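Local structure of type I polyketide synthase PikAII (Streptomyces venezuelae, 3QP9) at residues A126-T129 against R130-A134; S169-Q172 against A173-W176; D201-A204 against L205-T209. The protein is a C2-type ketoreductase domain of a modular polyketide synthase, a class that probably epimerises the alpha-substituent of its beta-keto substrate without reducing the ketone. All blocks are in the same frame, centred on the assembly; numbering follows the deposited sequence.

Interaction 1 (A126-T129 against R130-A134)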
loop_
_atom_site.group_PDB
_atom_site.type_symbol
_atom_site.label_atom_id
_atom_site.label_comp_id
_atom_site.label_asym_id
_atom_site.label_seq_id
_atom_site.Cartn_x
_atom_site.Cartn_y
_atom_site.Cartn_z
ATOM N N ALA A 126 12.793 5.104 8.548
ATOM C CA ALA A 126 11.632 4.237 8.530
ATOM C C ALA A 126 10.508 4.943 7.679
ATOM O O ALA A 126 10.430 6.204 7.642
ATOM C CB ALA A 126 11.180 3.939 9.953
ATOM N N PRO A 127 9.606 4.158 7.035
ATOM C CA PRO A 127 9.322 2.720 7.307
ATOM C C PRO A 127 10.040 1.816 6.333
ATOM O O PRO A 127 9.987 0.597 6.477
ATOM C CB PRO A 127 7.778 2.616 7.065
ATOM C CG PRO A 127 7.463 3.665 6.025
ATOM C CD PRO A 127 8.554 4.764 6.162
ATOM N N PHE A 128 10.725 2.391 5.344
ATOM C CA PHE A 128 11.555 1.536 4.449
ATOM C C PHE A 128 12.413 0.610 5.310
ATOM O O PHE A 128 13.025 1.074 6.292
ATOM C CB PHE A 128 12.439 2.382 3.539
ATOM C CG PHE A 128 13.259 1.554 2.582
ATOM C CD1 PHE A 128 12.711 1.147 1.366
ATOM C CD2 PHE A 128 14.566 1.214 2.884
ATOM C CE1 PHE A 128 13.456 0.386 0.447
ATOM C CE2 PHE A 128 15.304 0.449 1.963
ATOM C CZ PHE A 128 14.724 0.024 0.759
ATOM N N THR A 129 12.395 -0.697 5.022
ATOM C CA THR A 129 13.245 -1.687 5.772
ATOM C C THR A 129 14.198 -2.409 4.835
ATOM O O THR A 129 14.095 -2.260 3.607
ATOM C CB THR A 129 12.435 -2.784 6.565
ATOM O OG1 THR A 129 11.935 -3.786 5.681
ATOM C CG2 THR A 129 11.293 -2.198 7.406
ATOM N N ARG A 130 15.135 -3.184 5.387
ATOM C CA ARG A 130 16.114 -3.865 4.516
ATOM C C ARG A 130 15.391 -4.893 3.658
ATOM O O ARG A 130 15.699 -5.084 2.483
ATOM C CB ARG A 130 17.179 -4.519 5.360
ATOM C CG ARG A 130 18.220 -3.507 5.916
ATOM C CD ARG A 130 19.420 -4.259 6.573
ATOM N NE ARG A 130 20.073 -3.486 7.654
ATOM C CZ ARG A 130 21.341 -3.635 8.060
ATOM N NH1 ARG A 130 21.820 -2.874 9.041
ATOM N NH2 ARG A 130 22.133 -4.529 7.489
ATOM N N GLY A 131 14.394 -5.537 4.271
ATOM C CA GLY A 131 13.485 -6.465 3.558
ATOM C C GLY A 131 12.750 -5.877 2.364
ATOM O O GLY A 131 12.530 -6.585 1.391
ATOM N N THR A 132 12.350 -4.604 2.449
ATOM C CA THR A 132 11.751 -3.888 1.322
ATOM C C THR A 132 12.720 -3.817 0.096
ATOM O O THR A 132 12.329 -4.136 -1.053
ATOM C CB THR A 132 11.331 -2.455 1.713
ATOM O OG1 THR A 132 10.797 -2.418 3.063
ATOM C CG2 THR A 132 10.246 -1.923 0.763
ATOM N N GLY A 133 13.937 -3.322 0.359
ATOM C CA GLY A 133 15.022 -3.217 -0.666
ATOM C C GLY A 133 15.378 -4.572 -1.204
ATOM O O GLY A 133 15.371 -4.776 -2.406
ATOM N N ALA A 134 15.683 -5.504 -0.300
ATOM C CA ALA A 134 16.074 -6.890 -0.635
ATOM C C ALA A 134 15.053 -7.601 -1.531
ATOM O O ALA A 134 15.423 -8.265 -2.484
ATOM C CB ALA A 134 16.301 -7.683 0.599
#
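T129 and T132 meet through the bond that a capping box uses, from the N-cap amide to the side chain of the third helical residue, at the N terminus of helix 130-144, in the Rossmann-like N-terminal part of the ketoreductase. T129 is the N-cap residue, and its backbone N donates to T132 OG1 over 3.1 Å at an N-H...O angle of 158°. T132 bends its hydroxyl back to this donor because OG1 sits beside its own backbone N, opposite the carbonyl carbon (chi1 -38°). The two threonine side chains meet at about a right angle.

Main-chain bonding is less firm. T129 O receives two weak bonds, from G133 N at 3.4 Å and from T132 N at 3.1 Å, so the first turn shares one carbonyl between two amides. The hydroxyl T129 OG1 is held by D117 O, in the loop that also bonds the backbone of G131; R130 NE reaches A120 O of the same loop.

Apolar contact comes from F128. Its ring slants against the start of the helix: CE1 lies 3.8 Å from T132 CB, CD1 4.0 Å from T132 CG2. The ring is swung forward by CG standing opposite the backbone N (chi1 -178°). On helix 363-386, A367 also touches F128, while P127, which follows a cis peptide bond, packs on A374 and T375. G133 has no side chain to hold the ring off, and F128 CZ comes to 3.5 Å from G133 N.

Interaction 2 (S169-Q172 against A173-W176)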
loop_
_atom_site.group_PDB
_atom_site.type_symbol
_atom_site.label_atom_id
_atom_site.label_comp_id
_atom_site.label_asym_id
_atom_site.label_seq_id
_atom_site.Cartn_x
_atom_site.Cartn_y
_atom_site.Cartn_z
ATOM N N SER A 169 2.370 -5.501 10.904
ATOM C CA SER A 169 3.570 -4.998 10.147
ATOM C C SER A 169 3.244 -4.205 8.890
ATOM O O SER A 169 3.208 -4.740 7.804
ATOM C CB SER A 169 4.514 -6.087 9.785
ATOM O OG SER A 169 5.441 -5.441 8.930
ATOM N N PRO A 170 2.954 -2.909 9.045
ATOM C CA PRO A 170 2.564 -2.106 7.969
ATOM C C PRO A 170 3.743 -2.035 7.012
ATOM O O PRO A 170 3.550 -1.924 5.783
ATOM C CB PRO A 170 2.293 -0.760 8.676
ATOM C CG PRO A 170 3.083 -0.908 10.000
ATOM C CD PRO A 170 2.683 -2.227 10.323
ATOM N N ALA A 171 4.965 -2.176 7.528
ATOM C CA ALA A 171 6.060 -2.186 6.566
ATOM C C ALA A 171 6.024 -3.345 5.588
ATOM O O ALA A 171 6.366 -3.161 4.405
ATOM C CB ALA A 171 7.447 -2.135 7.278
ATOM N N GLN A 172 5.596 -4.521 6.032
ATOM C CA GLN A 172 5.521 -5.680 5.082
ATOM C C GLN A 172 4.417 -5.486 4.026
ATOM O O GLN A 172 4.488 -6.071 2.962
ATOM C CB GLN A 172 5.390 -7.004 5.843
ATOM C CG GLN A 172 6.681 -7.395 6.606
ATOM C CD GLN A 172 6.612 -8.737 7.207
ATOM O OE1 GLN A 172 6.181 -9.681 6.538
ATOM N NE2 GLN A 172 7.119 -8.888 8.483
ATOM N N ALA A 173 3.348 -4.733 4.345
ATOM C CA ALA A 173 2.335 -4.416 3.283
ATOM C C ALA A 173 2.998 -3.728 2.101
ATOM O O ALA A 173 2.401 -3.747 1.054
ATOM C CB ALA A 173 1.176 -3.500 3.822
ATOM N N MET A 174 4.198 -3.095 2.260
ATOM C CA MET A 174 4.866 -2.409 1.082
ATOM C C MET A 174 5.338 -3.431 0.075
ATOM O O MET A 174 5.370 -3.166 -1.124
ATOM C CB MET A 174 6.058 -1.526 1.481
ATOM C CG MET A 174 5.632 -0.494 2.496
ATOM S SD MET A 174 6.711 0.910 2.672
ATOM C CE MET A 174 8.009 0.078 3.607
ATOM N N VAL A 175 5.674 -4.630 0.533
ATOM C CA VAL A 175 5.950 -5.686 -0.413
ATOM C C VAL A 175 4.718 -6.115 -1.219
ATOM O O VAL A 175 4.805 -6.421 -2.418
ATOM C CB VAL A 175 6.553 -6.862 0.311
ATOM C CG1 VAL A 175 6.505 -8.108 -0.576
ATOM C CG2 VAL A 175 7.946 -6.461 0.729
ATOM N N TRP A 176 3.566 -6.105 -0.588
ATOM C CA TRP A 176 2.304 -6.378 -1.318
ATOM C C TRP A 176 2.096 -5.308 -2.352
ATOM O O TRP A 176 1.678 -5.588 -3.501
ATOM C CB TRP A 176 1.054 -6.446 -0.367
ATOM C CG TRP A 176 0.974 -7.795 0.363
ATOM C CD1 TRP A 176 1.866 -8.264 1.326
ATOM C CD2 TRP A 176 0.060 -8.869 0.150
ATOM N NE1 TRP A 176 1.517 -9.493 1.731
ATOM C CE2 TRP A 176 0.425 -9.899 1.034
ATOM C CE3 TRP A 176 -1.062 -9.057 -0.709
ATOM C CZ2 TRP A 176 -0.261 -11.125 1.111
ATOM C CZ3 TRP A 176 -1.752 -10.224 -0.600
ATOM C CH2 TRP A 176 -1.353 -11.279 0.294
#
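A171 and M174 meet in the first turn of helix 170-185, the crossover helix of a Rossmann-type beta-alpha-beta unit between strands 151-156 and 190-196. Their main-chain bond, M174 N to A171 O at 3.1 Å, spans three residues, as in a 3-10 turn, with an N-H...O angle of 152°. V175 N to Q172 O has the same spacing but is weak; A173 N divides itself between S169 O and P170 O, both weakly.

Side-chain polar bonds add to this. S169 OG, at the N-cap, accepts from Q172 N over 3.0 Å at 155°. E118 OE2 bonds both S169 OG and Q172 NE2, while Q172 OE1 takes H156 N, so both ends of the buried amide are satisfied and its rotation is fixed.

Van der Waals packing follows the turn. M174 CG rests 3.4 Å from A171 O, and the chain, bent at chi3 (-76°), brings CE to an apolar contact 4.3 Å from A171 CB. A173 and P170 face A424 of helix 413-426. W176, whose NE1 bonds T155 OG1, presents its ring edge to the helix, with Q172 O in the ring plane 3.8 Å from CD1.

Interaction 3 (D201-A204 against L205-T209)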
loop_
_atom_site.group_PDB
_atom_site.type_symbol
_atom_site.label_atom_id
_atom_site.label_comp_id
_atom_site.label_asym_id
_atom_site.label_seq_id
_atom_site.Cartn_x
_atom_site.Cartn_y
_atom_site.Cartn_z
ATOM N N ASP A 201 1.972 -20.318 12.838
ATOM C CA ASP A 201 2.279 -21.642 13.398
ATOM C C ASP A 201 2.321 -22.728 12.351
ATOM O O ASP A 201 2.163 -22.424 11.183
ATOM C CB ASP A 201 1.238 -21.999 14.473
ATOM C CG ASP A 201 -0.174 -22.200 13.906
ATOM O OD1 ASP A 201 -0.331 -22.050 12.659
ATOM O OD2 ASP A 201 -1.109 -22.524 14.698
ATOM N N ARG A 202 2.502 -24.003 12.733
ATOM C CA ARG A 202 2.700 -25.065 11.725
ATOM C C ARG A 202 1.509 -25.353 10.808
ATOM O O ARG A 202 1.700 -25.555 9.607
ATOM C CB ARG A 202 3.256 -26.366 12.317
ATOM C CG ARG A 202 3.535 -27.566 11.328
ATOM C CD ARG A 202 4.413 -27.177 10.049
ATOM N NE ARG A 202 5.349 -28.231 9.605
ATOM C CZ ARG A 202 4.998 -29.433 9.116
ATOM N NH1 ARG A 202 3.713 -29.774 9.015
ATOM N NH2 ARG A 202 5.920 -30.325 8.755
ATOM N N ALA A 203 0.299 -25.414 11.368
ATOM C CA ALA A 203 -0.933 -25.473 10.563
ATOM C C ALA A 203 -1.029 -24.323 9.539
ATOM O O ALA A 203 -1.459 -24.550 8.435
ATOM C CB ALA A 203 -2.195 -25.508 11.456
ATOM N N ALA A 204 -0.584 -23.120 9.876
ATOM C CA ALA A 204 -0.556 -22.019 8.915
ATOM C C ALA A 204 0.499 -22.283 7.759
ATOM O O ALA A 204 0.249 -21.942 6.582
ATOM C CB ALA A 204 -0.258 -20.687 9.648
ATOM N N LEU A 205 1.654 -22.892 8.073
ATOM C CA LEU A 205 2.697 -23.058 7.038
ATOM C C LEU A 205 2.296 -24.209 6.102
ATOM O O LEU A 205 2.594 -24.189 4.937
ATOM C CB LEU A 205 4.092 -23.268 7.651
ATOM C CG LEU A 205 4.602 -22.067 8.499
ATOM C CD1 LEU A 205 5.693 -22.598 9.420
ATOM C CD2 LEU A 205 5.174 -20.854 7.685
ATOM N N ASP A 206 1.566 -25.187 6.650
ATOM C CA ASP A 206 0.906 -26.211 5.873
ATOM C C ASP A 206 -0.105 -25.643 4.866
ATOM O O ASP A 206 -0.120 -26.079 3.717
ATOM C CB ASP A 206 0.250 -27.247 6.801
ATOM C CG ASP A 206 1.319 -28.189 7.504
ATOM O OD1 ASP A 206 2.499 -28.228 7.020
ATOM O OD2 ASP A 206 0.979 -28.878 8.530
ATOM N N ARG A 207 -0.958 -24.696 5.282
ATOM C CA ARG A 207 -1.830 -24.073 4.305
ATOM C C ARG A 207 -1.073 -23.251 3.299
ATOM O O ARG A 207 -1.482 -23.198 2.128
ATOM C CB ARG A 207 -2.900 -23.220 4.956
ATOM C CG ARG A 207 -3.969 -24.128 5.742
ATOM C CD ARG A 207 -4.989 -23.198 6.466
ATOM N NE ARG A 207 -6.034 -24.029 7.063
ATOM C CZ ARG A 207 -6.249 -24.160 8.364
ATOM N NH1 ARG A 207 -5.520 -23.474 9.258
ATOM N NH2 ARG A 207 -7.208 -24.968 8.763
ATOM N N MET A 208 -0.046 -22.527 3.743
ATOM C CA MET A 208 0.884 -21.896 2.755
ATOM C C MET A 208 1.268 -22.807 1.596
ATOM O O MET A 208 1.127 -22.429 0.386
ATOM C CB MET A 208 2.072 -21.250 3.425
ATOM C CG MET A 208 3.062 -20.562 2.448
ATOM S SD MET A 208 4.607 -20.239 3.329
ATOM C CE MET A 208 5.152 -21.935 3.584
ATOM N N THR A 209 1.696 -24.036 1.923
ATOM C CA THR A 209 2.090 -24.998 0.871
ATOM C C THR A 209 0.948 -25.395 -0.069
ATOM O O THR A 209 1.196 -25.560 -1.221
ATOM C CB THR A 209 2.850 -26.254 1.415
ATOM O OG1 THR A 209 1.975 -27.007 2.241
ATOM C CG2 THR A 209 3.981 -25.838 2.267
#
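L205 and D201 meet at the capped N terminus of helix 202-212, which links strands 190-196 and 220-224 in a Rossmann-type beta-alpha-beta unit. On the packed side, L205 lays its CG 3.6 Å from D201 O, the carbonyl that also accepts L205 N. The isobutyl group then fits against V67 and A70 of helix 65-73 and L196 of strand 190-196. M208, CG opposite its backbone N, leads away to I194 and L196, and its own N reaches A204 O over 2.9 Å at a nearly straight 172°. Further along, T209 OG1 donates to D206 O at 2.7 Å, so the hydroxyl is tied to its own helix.

The backbone ladder runs through both sides: D206 N and R207 N bond R202 O and A203 O in the same four-residue register, among more exposed residues. The solvent side is looser, yet it holds the charged groups. D201 caps the helix through OD1, which accepts A204 N at 3.0 Å, nearly along its C-O axis. R202 doubles back through bends at chi2 and chi3 to meet D206 one turn on. The salt bridge rests on a single nitrogen, and the guanidinium and carboxylate planes stand 74° apart, so no flat two-pronged pairing forms. D201 and R202 also touch a crystal neighbour, which may influence their conformations. R207 runs extended along the surface toward V223, its CG 3.7 Å from A203 O. Within the salt bridge, R202 NH1 lies 2.8 Å from D206 OD1 and 2.9 Å from OD2, the latter a weak bond.

Along the chain the three contacts come in series, each confined to one continuous run of residues: none nests in or crosses another. Interaction 1 turns the loop after strand 109-112 into helix 130-144; interaction 2 starts helix 170-185 after strand 151-156; interaction 3 starts helix 202-212 after strand 190-196. The first two touch, with centres about 9 Å apart: M174 CE lies 3.5 Å from P127 O, and A171 CB 3.8 Å from T129 CG2, which joins the two helix starts. Interaction 3 stands apart, its nearest atoms about 10 Å from interaction 2 and about 16 Å from interaction 1, toward the periphery beside helix 65-73.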